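Local coordinates for ribulose-bisphosphate carboxylase (Alicyclobacillus acidocaldarius subsp. acidocaldarius, PDB 4NAS), which belongs to the ribulose-bisphosphate carboxylase large-chain family, with an N-terminal domain joined to a TIM-barrel domain that holds a calcium ion, at residues 343-348 with 356-361; 379-384 with 389-394. One frame throughout, in Å; residues are numbered along the deposited sequence.

Interaction 1: residues 343-348 with 356-361; sequences GLVPRL and LVLNAG
In the alpha/beta wall of the TIM barrel, helix 345-352 lies against the short strand 357-359 that follows it, and Val345 and Leu348 on the helix meet Leu356 and Leu358 on the strand side. The tightest touch is between the branch ends of two leucines, Leu348 CD1 and Leu358 CD2, 3.7 Å apart, the two side chains crossing at a slant. Leu358 also takes the methyl CG2 of Val345, which stands 4.0 Å from Leu358 CD1 and just as close to CD2; here the side chains cross at about a right angle. With CG anti to its own carbonyl carbon (chi1 -64°), Leu358 carries both methyls to the helix. As in a TIM barrel, the strand is parallel to its neighbour 144-146, and Leu356 and Leu358 turn to the outer helix layer while Asn359, on the strand, gives its ND2 to Ala335 O of strand 333-337. Nearer the start of the strand, Leu356 reaches the root of Leu348 rather than its tip: Leu356 CD2 rests 3.8 Å from Leu348 CB and 3.9 Å from Leu348 O. No hydrogen bond links the segments, and all four contributing residues are buried; helix 371-386 adds Phe378 against Val345.

Interaction 2: residues 379-384 with 389-394; sequences FDAIWA and VPLEEA
The CA atoms of Ala384, near the end of helix 371-386, and Val389 lie 4.7 Å apart where the backbone doubles back. Val389 N donates to Ala384 O at 2.8 Å, with a bent N-H...O angle of 145° and the donor tilted 28° from the carbonyl plane. Ala384 CB sits at the centre of the packing: it meets Ala394 CB at 3.6 Å and Leu391 CD2 at 3.7 Å. That same Leu391 methyl also lies against Ala381, 3.7 Å from Ala381 CA, so it spans one turn of the helix. The chain makes a tight return from helix 371-386 into the short helix 391-394, in the C-terminal part of the TIM-barrel domain, and Pro390 holds the N-cap position of the second helix. Trp383 closes the other flank: with CG anti to its backbone N (chi1 -177°), the indole runs across to residues 389-394 and brings CZ3 within 3.7 Å of Val389 CG2, the methyl approaching obliquely. Ala394 CB comes to the edge of the same ring, near its plane, 4.1 Å from CZ3. Outside the two segments, His387 stacks on the indole and Arg398 makes a cation-pi contact with it, while Leu401 and Leu405 of helix 399-408 pack against Leu391.

How the interactions relate
Interaction 1 closes before interaction 2 opens along the chain, and their centres lie about 13 Å apart on the same side of the chain's centre, within the TIM-barrel domain. Helix 371-386 connects them: it packs on helix 345-352 and strand 357-359 through Ala381 and Ile382, and its end carries interaction 2. Direct touches join the two, Val345 CB to Ala381 CB at 3.9 Å and Pro346 CG to Leu391 CD1 at 3.7 Å. Strand 357-359 lies inside, helices 345-352 and 371-386 cover it, and helix 391-394 packs on these helices away from the strand. The centre of interaction 1 is about 17 Å, and that of interaction 2 about 29 Å, from the centre of the chain.

Interaction 1: residues 343-348 with 356-361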
loop_
_atom_site.group_PDB
_atom_site.type_symbol
_atom_site.label_atom_id
_atom_site.label_comp_id
_atom_site.label_asym_id
_atom_site.label_seq_id
_atom_site.Cartn_x
_atom_site.Cartn_y
_atom_site.Cartn_z
ATOM N N GLY B 343 20.397 -14.267 25.563
ATOM C CA GLY B 343 21.808 -13.953 25.437
ATOM C C GLY B 343 22.039 -12.622 24.742
ATOM O O GLY B 343 23.090 -12.000 24.895
ATOM N N LEU B 344 21.049 -12.177 23.981
ATOM C CA LEU B 344 21.180 -10.924 23.248
ATOM C C LEU B 344 20.723 -9.733 24.080
ATOM O O LEU B 344 21.008 -8.596 23.715
ATOM C CB LEU B 344 20.429 -10.979 21.909
ATOM C CG LEU B 344 20.765 -9.900 20.863
ATOM C CD1 LEU B 344 22.186 -10.081 20.300
ATOM C CD2 LEU B 344 19.716 -9.798 19.722
ATOM N N VAL B 345 20.029 -9.991 25.190
ATOM C CA VAL B 345 19.498 -8.914 26.036
ATOM C C VAL B 345 20.463 -7.768 26.401
ATOM O O VAL B 345 20.087 -6.600 26.292
ATOM C CB VAL B 345 18.718 -9.427 27.274
ATOM C CG1 VAL B 345 18.489 -8.307 28.283
ATOM C CG2 VAL B 345 17.380 -10.016 26.846
ATOM N N PRO B 346 21.699 -8.087 26.822
ATOM C CA PRO B 346 22.610 -6.981 27.137
ATOM C C PRO B 346 22.956 -6.123 25.921
ATOM O O PRO B 346 23.099 -4.916 26.053
ATOM C CB PRO B 346 23.872 -7.697 27.639
ATOM C CG PRO B 346 23.390 -9.018 28.126
ATOM C CD PRO B 346 22.292 -9.392 27.170
ATOM N N ARG B 347 23.122 -6.749 24.761
ATOM C CA ARG B 347 23.365 -6.002 23.534
ATOM C C ARG B 347 22.155 -5.152 23.230
ATOM O O ARG B 347 22.286 -4.000 22.797
ATOM C CB ARG B 347 23.672 -6.939 22.359
ATOM C CG ARG B 347 23.809 -6.236 21.009
ATOM C CD ARG B 347 24.820 -5.069 21.043
ATOM N NE ARG B 347 26.202 -5.530 20.950
ATOM C CZ ARG B 347 26.809 -5.811 19.800
ATOM N NH1 ARG B 347 28.062 -6.234 19.800
ATOM N NH2 ARG B 347 26.152 -5.675 18.647
ATOM N N LEU B 348 20.972 -5.712 23.453
ATOM C CA LEU B 348 19.747 -4.955 23.202
ATOM C C LEU B 348 19.613 -3.742 24.123
ATOM O O LEU B 348 19.121 -2.700 23.702
ATOM C CB LEU B 348 18.511 -5.860 23.239
ATOM C CG LEU B 348 18.440 -6.792 22.020
ATOM C CD1 LEU B 348 17.389 -7.894 22.195
ATOM C CD2 LEU B 348 18.186 -5.988 20.724
ATOM N N LEU B 356 12.116 -0.414 25.212
ATOM C CA LEU B 356 12.322 -1.463 24.244
ATOM C C LEU B 356 11.287 -2.529 24.538
ATOM O O LEU B 356 10.933 -2.751 25.697
ATOM C CB LEU B 356 13.731 -2.030 24.427
ATOM C CG LEU B 356 14.134 -3.309 23.694
ATOM C CD1 LEU B 356 14.212 -3.045 22.195
ATOM C CD2 LEU B 356 15.458 -3.842 24.237
ATOM N N VAL B 357 10.774 -3.169 23.495
ATOM C CA VAL B 357 9.994 -4.381 23.694
ATOM C C VAL B 357 10.838 -5.556 23.224
ATOM O O VAL B 357 11.286 -5.568 22.076
ATOM C CB VAL B 357 8.688 -4.363 22.907
ATOM C CG1 VAL B 357 7.927 -5.678 23.124
ATOM C CG2 VAL B 357 7.826 -3.149 23.318
ATOM N N LEU B 358 11.082 -6.521 24.118
ATOM C CA LEU B 358 11.740 -7.758 23.729
ATOM C C LEU B 358 10.700 -8.604 22.999
ATOM O O LEU B 358 9.794 -9.177 23.601
ATOM C CB LEU B 358 12.374 -8.493 24.933
ATOM C CG LEU B 358 13.514 -7.726 25.616
ATOM C CD1 LEU B 358 13.785 -8.252 27.025
ATOM C CD2 LEU B 358 14.790 -7.739 24.772
ATOM N N ASN B 359 10.826 -8.611 21.676
ATOM C CA ASN B 359 9.858 -9.215 20.779
ATOM C C ASN B 359 10.273 -10.659 20.535
ATOM O O ASN B 359 10.950 -10.966 19.558
ATOM C CB ASN B 359 9.855 -8.408 19.469
ATOM C CG ASN B 359 8.750 -8.807 18.520
ATOM O OD1 ASN B 359 8.053 -9.784 18.742
ATOM N ND2 ASN B 359 8.603 -8.053 17.427
ATOM N N ALA B 360 9.896 -11.545 21.450
ATOM C CA ALA B 360 10.334 -12.927 21.358
ATOM C C ALA B 360 9.300 -13.836 20.684
ATOM O O ALA B 360 8.101 -13.699 20.901
ATOM C CB ALA B 360 10.675 -13.446 22.734
ATOM N N GLY B 361 9.775 -14.771 19.874
ATOM C CA GLY B 361 8.906 -15.774 19.282
ATOM C C GLY B 361 9.464 -17.161 19.527
ATOM O O GLY B 361 9.071 -17.842 20.481
#

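Interaction 2: residues 379-384 with 389-394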
loop_
_atom_site.group_PDB
_atom_site.type_symbol
_atom_site.label_atom_id
_atom_site.label_comp_id
_atom_site.label_asym_id
_atom_site.label_seq_id
_atom_site.Cartn_x
_atom_site.Cartn_y
_atom_site.Cartn_z
ATOM N N PHE B 379 13.430 -12.496 31.719
ATOM C CA PHE B 379 13.454 -11.814 32.998
ATOM C C PHE B 379 14.754 -12.061 33.797
ATOM O O PHE B 379 15.248 -11.154 34.477
ATOM C CB PHE B 379 12.170 -12.118 33.791
ATOM C CG PHE B 379 10.959 -11.379 33.269
ATOM C CD1 PHE B 379 10.788 -10.023 33.537
ATOM C CD2 PHE B 379 10.009 -12.022 32.493
ATOM C CE1 PHE B 379 9.689 -9.324 33.044
ATOM C CE2 PHE B 379 8.898 -11.322 31.994
ATOM C CZ PHE B 379 8.741 -9.977 32.277
ATOM N N ASP B 380 15.334 -13.255 33.673
ATOM C CA ASP B 380 16.626 -13.557 34.311
ATOM C C ASP B 380 17.768 -12.674 33.766
ATOM O O ASP B 380 18.613 -12.163 34.520
ATOM C CB ASP B 380 16.989 -15.044 34.137
ATOM C CG ASP B 380 16.091 -15.979 34.949
ATOM O OD1 ASP B 380 15.594 -15.552 36.011
ATOM O OD2 ASP B 380 15.896 -17.149 34.525
ATOM N N ALA B 381 17.783 -12.505 32.452
ATOM C CA ALA B 381 18.756 -11.649 31.776
ATOM C C ALA B 381 18.540 -10.176 32.100
ATOM O O ALA B 381 19.496 -9.419 32.257
ATOM C CB ALA B 381 18.689 -11.873 30.266
ATOM N N ILE B 382 17.279 -9.765 32.173
ATOM C CA ILE B 382 16.951 -8.416 32.618
ATOM C C ILE B 382 17.526 -8.196 34.015
ATOM O O ILE B 382 18.182 -7.184 34.281
ATOM C CB ILE B 382 15.425 -8.161 32.576
ATOM C CG1 ILE B 382 14.982 -7.952 31.119
ATOM C CG2 ILE B 382 15.043 -6.957 33.467
ATOM C CD1 ILE B 382 13.490 -7.657 30.931
ATOM N N TRP B 383 17.313 -9.162 34.900
ATOM C CA TRP B 383 17.882 -9.095 36.246
ATOM C C TRP B 383 19.406 -8.967 36.224
ATOM O O TRP B 383 19.980 -8.155 36.952
ATOM C CB TRP B 383 17.478 -10.308 37.088
ATOM C CG TRP B 383 18.002 -10.220 38.502
ATOM C CD1 TRP B 383 17.355 -9.696 39.582
ATOM C CD2 TRP B 383 19.285 -10.648 38.973
ATOM N NE1 TRP B 383 18.151 -9.775 40.699
ATOM C CE2 TRP B 383 19.341 -10.358 40.352
ATOM C CE3 TRP B 383 20.391 -11.252 38.364
ATOM C CZ2 TRP B 383 20.460 -10.647 41.133
ATOM C CZ3 TRP B 383 21.499 -11.536 39.139
ATOM C CH2 TRP B 383 21.526 -11.233 40.509
ATOM N N ALA B 384 20.051 -9.761 35.383
ATOM C CA ALA B 384 21.506 -9.778 35.359
ATOM C C ALA B 384 22.021 -8.401 34.969
ATOM O O ALA B 384 22.916 -7.856 35.619
ATOM C CB ALA B 384 22.029 -10.850 34.402
ATOM N N VAL B 389 25.563 -8.072 36.597
ATOM C CA VAL B 389 26.022 -9.451 36.645
ATOM C C VAL B 389 26.129 -10.036 35.249
ATOM O O VAL B 389 25.205 -9.900 34.451
ATOM C CB VAL B 389 25.031 -10.312 37.436
ATOM C CG1 VAL B 389 25.634 -11.680 37.732
ATOM C CG2 VAL B 389 24.635 -9.603 38.722
ATOM N N PRO B 390 27.262 -10.689 34.943
ATOM C CA PRO B 390 27.365 -11.397 33.663
ATOM C C PRO B 390 26.299 -12.482 33.598
ATOM O O PRO B 390 26.030 -13.120 34.612
ATOM C CB PRO B 390 28.760 -12.031 33.722
ATOM C CG PRO B 390 29.520 -11.206 34.703
ATOM C CD PRO B 390 28.507 -10.774 35.726
ATOM N N LEU B 391 25.693 -12.659 32.427
ATOM C CA LEU B 391 24.678 -13.684 32.205
ATOM C C LEU B 391 25.148 -15.059 32.680
ATOM O O LEU B 391 24.442 -15.757 33.412
ATOM C CB LEU B 391 24.318 -13.744 30.715
ATOM C CG LEU B 391 23.603 -12.508 30.173
ATOM C CD1 LEU B 391 23.196 -12.689 28.723
ATOM C CD2 LEU B 391 22.385 -12.199 31.021
ATOM N N GLU B 392 26.353 -15.428 32.262
ATOM C CA GLU B 392 26.924 -16.721 32.590
ATOM C C GLU B 392 27.024 -16.876 34.104
ATOM O O GLU B 392 26.832 -17.968 34.653
ATOM C CB GLU B 392 28.297 -16.850 31.932
ATOM C CG GLU B 392 28.984 -18.181 32.169
ATOM C CD GLU B 392 30.461 -18.154 31.798
ATOM O OE1 GLU B 392 30.859 -17.301 30.971
ATOM O OE2 GLU B 392 31.222 -18.981 32.342
ATOM N N GLU B 393 27.313 -15.767 34.778
ATOM C CA GLU B 393 27.376 -15.750 36.235
ATOM C C GLU B 393 25.979 -15.859 36.854
ATOM O O GLU B 393 25.753 -16.688 37.737
ATOM C CB GLU B 393 28.103 -14.488 36.722
ATOM C CG GLU B 393 28.351 -14.422 38.219
ATOM C CD GLU B 393 29.337 -13.323 38.588
ATOM O OE1 GLU B 393 29.006 -12.489 39.461
ATOM O OE2 GLU B 393 30.445 -13.295 38.005
ATOM N N ALA B 394 25.053 -15.021 36.381
ATOM C CA ALA B 394 23.668 -15.041 36.849
ATOM C C ALA B 394 23.039 -16.420 36.654
ATOM O O ALA B 394 22.251 -16.882 37.481
ATOM C CB ALA B 394 22.827 -13.961 36.125
#